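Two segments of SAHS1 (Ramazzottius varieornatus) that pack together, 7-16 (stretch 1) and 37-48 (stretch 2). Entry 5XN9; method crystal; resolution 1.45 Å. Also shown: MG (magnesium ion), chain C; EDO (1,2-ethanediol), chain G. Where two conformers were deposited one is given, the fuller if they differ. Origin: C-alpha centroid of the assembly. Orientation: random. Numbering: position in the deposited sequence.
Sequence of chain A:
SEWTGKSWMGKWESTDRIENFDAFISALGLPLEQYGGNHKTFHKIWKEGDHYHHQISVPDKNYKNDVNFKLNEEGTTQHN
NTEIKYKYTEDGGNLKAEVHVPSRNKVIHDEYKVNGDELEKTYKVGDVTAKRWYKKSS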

# COMPACT_ATOMS: atom_id res chain seq x y z
N SER A 7 10.69 -5.05 9.77
CA SER A 7 11.44 -4.17 8.88
C SER A 7 10.53 -3.18 8.15
O SER A 7 10.97 -2.07 7.82
N TRP A 8 9.28 -3.56 7.90
CA TRP A 8 8.35 -2.71 7.17
C TRP A 8 7.64 -1.68 8.05
O TRP A 8 6.93 -0.83 7.52
N MET A 9 7.82 -1.75 9.37
CA MET A 9 7.28 -0.70 10.22
C MET A 9 8.10 0.58 10.06
O MET A 9 9.31 0.53 9.83
N GLY A 10 7.42 1.71 10.16
CA GLY A 10 8.09 2.98 10.11
C GLY A 10 7.32 3.98 9.27
O GLY A 10 6.16 3.76 8.92
N LYS A 11 7.99 5.08 8.96
CA LYS A 11 7.43 6.17 8.17
C LYS A 11 8.18 6.21 6.84
O LYS A 11 9.40 6.41 6.83
N TRP A 12 7.45 6.00 5.75
CA TRP A 12 8.03 5.84 4.43
C TRP A 12 7.49 6.92 3.50
O TRP A 12 6.31 7.25 3.55
N GLU A 13 8.36 7.44 2.63
CA GLU A 13 7.99 8.52 1.71
C GLU A 13 8.41 8.13 0.30
O GLU A 13 9.50 7.59 0.11
N SER A 14 7.55 8.41 -0.68
CA SER A 14 7.84 8.02 -2.05
C SER A 14 9.03 8.80 -2.62
O SER A 14 9.33 9.91 -2.19
N THR A 15 9.71 8.19 -3.58
CA THR A 15 10.85 8.79 -4.24
C THR A 15 10.50 9.04 -5.71
O THR A 15 9.35 8.92 -6.12
N ASP A 16 11.52 9.39 -6.49
CA ASP A 16 11.34 9.55 -7.93
C ASP A 16 11.32 8.22 -8.67
O ASP A 16 10.97 8.21 -9.86
N GLY A 37 0.84 9.27 -12.72
CA GLY A 37 1.93 10.11 -12.28
C GLY A 37 2.58 9.58 -11.02
O GLY A 37 2.43 8.41 -10.64
N ASN A 38 3.33 10.46 -10.36
CA ASN A 38 4.14 10.10 -9.21
C ASN A 38 3.99 11.19 -8.16
O ASN A 38 4.89 11.98 -7.90
N HIS A 39 2.82 11.24 -7.52
CA HIS A 39 2.59 12.24 -6.49
C HIS A 39 3.13 11.75 -5.16
O HIS A 39 3.07 10.56 -4.85
N LYS A 40 3.66 12.69 -4.37
CA LYS A 40 4.27 12.36 -3.09
C LYS A 40 3.29 11.59 -2.21
O LYS A 40 2.17 12.05 -1.94
N THR A 41 3.73 10.42 -1.77
CA THR A 41 2.89 9.48 -1.04
C THR A 41 3.64 9.03 0.20
O THR A 41 4.85 8.79 0.14
N PHE A 42 2.92 8.91 1.30
CA PHE A 42 3.49 8.46 2.56
C PHE A 42 2.76 7.21 3.03
O PHE A 42 1.53 7.13 2.96
N HIS A 43 3.53 6.23 3.50
CA HIS A 43 3.02 5.06 4.19
C HIS A 43 3.62 5.06 5.58
O HIS A 43 4.84 5.09 5.72
N LYS A 44 2.76 5.05 6.60
CA LYS A 44 3.19 4.94 7.98
C LYS A 44 2.57 3.69 8.57
O LYS A 44 1.34 3.53 8.53
N ILE A 45 3.40 2.79 9.07
CA ILE A 45 2.94 1.51 9.59
C ILE A 45 3.52 1.34 10.99
O ILE A 45 4.75 1.38 11.16
N TRP A 46 2.65 1.15 11.98
CA TRP A 46 3.08 1.01 13.36
C TRP A 46 2.15 0.05 14.08
O TRP A 46 1.07 -0.31 13.58
N LYS A 47 2.59 -0.41 15.24
CA LYS A 47 1.85 -1.39 16.01
C LYS A 47 1.22 -0.73 17.23
O LYS A 47 1.81 0.16 17.86
N GLU A 48 -0.00 -1.18 17.56
CA GLU A 48 -0.77 -0.69 18.71
C GLU A 48 -1.30 -1.90 19.47
O GLU A 48 -2.44 -2.32 19.27

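Strands 10-15 and 42-48 run antiparallel, and their side chains alternate between the two faces of the sheet. Backbone pairing sets the register: Gly10 N donates to Ile45 O (2.9 Å) and Trp12 N to His43 O (2.8 Å), each pair answered by the reciprocal bond. Gly10 adopts backbone angles at which a CB would jam against the preceding carbonyl.

The apolar contact between Trp8 and Ile45 involves the face that carries Trp12, His43 and Ile45. Ile45 (chi1 m, chi2 t) loses the most surface to the other stretch; its CG2 lies 3.7 Å from Trp8 CZ3, at the edge of the indole and near its plane. The Trp12 ring (chi1 m) makes a hydrogen bond within its own stretch, from Trp12 NE1 to Trp8 O (3.0 Å), and Trp12 CB stands 4.3 Å from His43 CB. Beyond the paired residues, Met9 (m, t, p) starts out sideways, but its end curls inward to place Met9 CE 3.8 Å from Lys47 CB.

On the opposite face, Lys11 CG and Lys44 CG come within 4.1 Å, so the two lysines meet through their aliphatic portions. Glu13 (t, t) sets its CG 3.6 Å from Phe42 CE2, the ring lying oblique to it.

Polar side chains dominate toward residue 16. Lys40 (t, p, p, t) folds back so that its NZ forms a salt bridge with Glu13 OE1 (2.7 Å) and also donates to Ser14 O (2.8 Å). Ser14, chi1 p, points toward stretch 2, where its OG accepts from Thr41 N (2.9 Å) while Ser14 N donates to Thr41 O (2.8 Å). Asn38 (chi1 t) extends the contact, with ND2 donating to Thr15 O at 3.0 Å.

Two bound groups complete the picture. His43 NE2 coordinates the magnesium ion MG at 1.9 Å, alongside ligands elsewhere in the structure, and Lys11 NZ makes a weak hydrogen bond to EDO O2 (3.0 Å).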

# COMPACT_ATOMS: atom_id res chain seq x y z
CB SER A 7 12.26 -4.97 7.87
OG SER A 7 11.42 -5.73 7.02
CB TRP A 8 7.32 -3.56 6.42
CG TRP A 8 6.89 -4.81 7.15
CD1 TRP A 8 7.40 -6.07 6.99
CD2 TRP A 8 5.84 -4.92 8.13
NE1 TRP A 8 6.75 -6.96 7.81
CE2 TRP A 8 5.79 -6.28 8.52
CE3 TRP A 8 4.95 -4.01 8.71
CZ2 TRP A 8 4.87 -6.75 9.47
CZ3 TRP A 8 4.04 -4.48 9.66
CH2 TRP A 8 4.01 -5.84 10.03
CB MET A 9 7.28 -1.15 11.68
CG MET A 9 6.31 -2.28 11.94
SD MET A 9 6.52 -3.10 13.53
CE MET A 9 5.99 -1.78 14.63
CB LYS A 11 7.59 7.50 8.90
CG LYS A 11 6.90 7.55 10.23
CD LYS A 11 6.95 8.97 10.78
CE LYS A 11 6.42 9.01 12.19
NZ LYS A 11 7.24 8.14 13.05
CB TRP A 12 7.67 4.48 3.85
CG TRP A 12 8.07 3.35 4.74
CD1 TRP A 12 7.27 2.66 5.62
CD2 TRP A 12 9.37 2.78 4.85
NE1 TRP A 12 8.01 1.68 6.25
CE2 TRP A 12 9.30 1.74 5.81
CE3 TRP A 12 10.60 3.04 4.22
CZ2 TRP A 12 10.41 0.96 6.15
CZ3 TRP A 12 11.70 2.27 4.57
CH2 TRP A 12 11.59 1.24 5.52
CB GLU A 13 8.71 9.80 2.14
CG GLU A 13 8.59 10.95 1.17
CD GLU A 13 9.37 12.16 1.64
OE1 GLU A 13 9.50 13.12 0.86
OE2 GLU A 13 9.86 12.15 2.79
CB SER A 14 6.62 8.22 -2.94
OG SER A 14 6.20 9.57 -2.96
CB THR A 15 12.06 7.86 -4.13
OG1 THR A 15 11.84 6.70 -4.94
CG2 THR A 15 12.30 7.44 -2.68
CB ASP A 16 12.46 10.42 -8.51
CG ASP A 16 12.35 11.87 -8.09
OD1 ASP A 16 11.30 12.24 -7.53
OD2 ASP A 16 13.31 12.64 -8.33
CB ASN A 38 5.60 9.89 -9.61
CG ASN A 38 6.46 9.42 -8.46
OD1 ASN A 38 5.96 9.03 -7.41
ND2 ASN A 38 7.77 9.45 -8.66
CB HIS A 39 1.10 12.55 -6.37
CG HIS A 39 0.57 13.33 -7.54
ND1 HIS A 39 0.60 14.71 -7.59
CD2 HIS A 39 0.01 12.92 -8.70
CE1 HIS A 39 0.08 15.11 -8.73
NE2 HIS A 39 -0.28 14.05 -9.43
CB LYS A 40 4.70 13.66 -2.40
CG LYS A 40 5.35 13.48 -1.04
CD LYS A 40 6.60 12.64 -1.12
CE LYS A 40 7.69 13.31 -1.95
NZ LYS A 40 9.00 12.63 -1.75
CB THR A 41 2.57 8.25 -1.93
OG1 THR A 41 1.88 8.69 -3.11
CG2 THR A 41 1.73 7.20 -1.19
CB PHE A 42 3.36 9.55 3.63
CG PHE A 42 4.06 10.82 3.29
CD1 PHE A 42 3.42 11.79 2.54
CD2 PHE A 42 5.36 11.05 3.73
CE1 PHE A 42 4.08 12.98 2.22
CE2 PHE A 42 6.01 12.22 3.41
CZ PHE A 42 5.38 13.19 2.65
CB HIS A 43 3.43 3.76 3.49
CG HIS A 43 2.75 3.53 2.18
ND1 HIS A 43 1.49 2.99 2.09
CD2 HIS A 43 3.15 3.79 0.91
CE1 HIS A 43 1.13 2.92 0.82
NE2 HIS A 43 2.12 3.40 0.09
CB LYS A 44 2.79 6.20 8.76
CG LYS A 44 3.40 7.47 8.18
CD LYS A 44 3.00 8.70 8.97
CE LYS A 44 3.52 9.96 8.27
NZ LYS A 44 3.04 11.23 8.87
CB ILE A 45 3.35 0.33 8.68
CG1 ILE A 45 2.81 0.52 7.25
CG2 ILE A 45 2.85 -0.98 9.26
CD1 ILE A 45 3.36 -0.48 6.25
CB TRP A 46 3.16 2.36 14.09
CG TRP A 46 1.85 3.04 14.37
CD1 TRP A 46 1.20 3.07 15.58
CD2 TRP A 46 1.06 3.82 13.47
NE1 TRP A 46 0.05 3.82 15.48
CE2 TRP A 46 -0.06 4.29 14.20
CE3 TRP A 46 1.18 4.16 12.12
CZ2 TRP A 46 -1.05 5.09 13.61
CZ3 TRP A 46 0.19 4.95 11.54
CH2 TRP A 46 -0.91 5.41 12.29
CB LYS A 47 2.76 -2.54 16.45
CG LYS A 47 2.00 -3.77 16.93
CD LYS A 47 2.94 -4.91 17.22
CE LYS A 47 2.18 -6.14 17.68
NZ LYS A 47 3.08 -7.28 18.00
CB GLU A 48 -1.92 0.20 18.26
CG GLU A 48 -1.48 1.51 17.65
CD GLU A 48 -0.90 2.48 18.67
OE1 GLU A 48 -0.59 3.62 18.27
OE2 GLU A 48 -0.78 2.12 19.86
MG MG C . 2.28 3.65 -1.80
C1 EDO G . 5.72 8.90 15.83
O1 EDO G . 4.94 10.04 15.43
C2 EDO G . 7.17 9.33 16.05
O2 EDO G . 8.02 8.18 15.95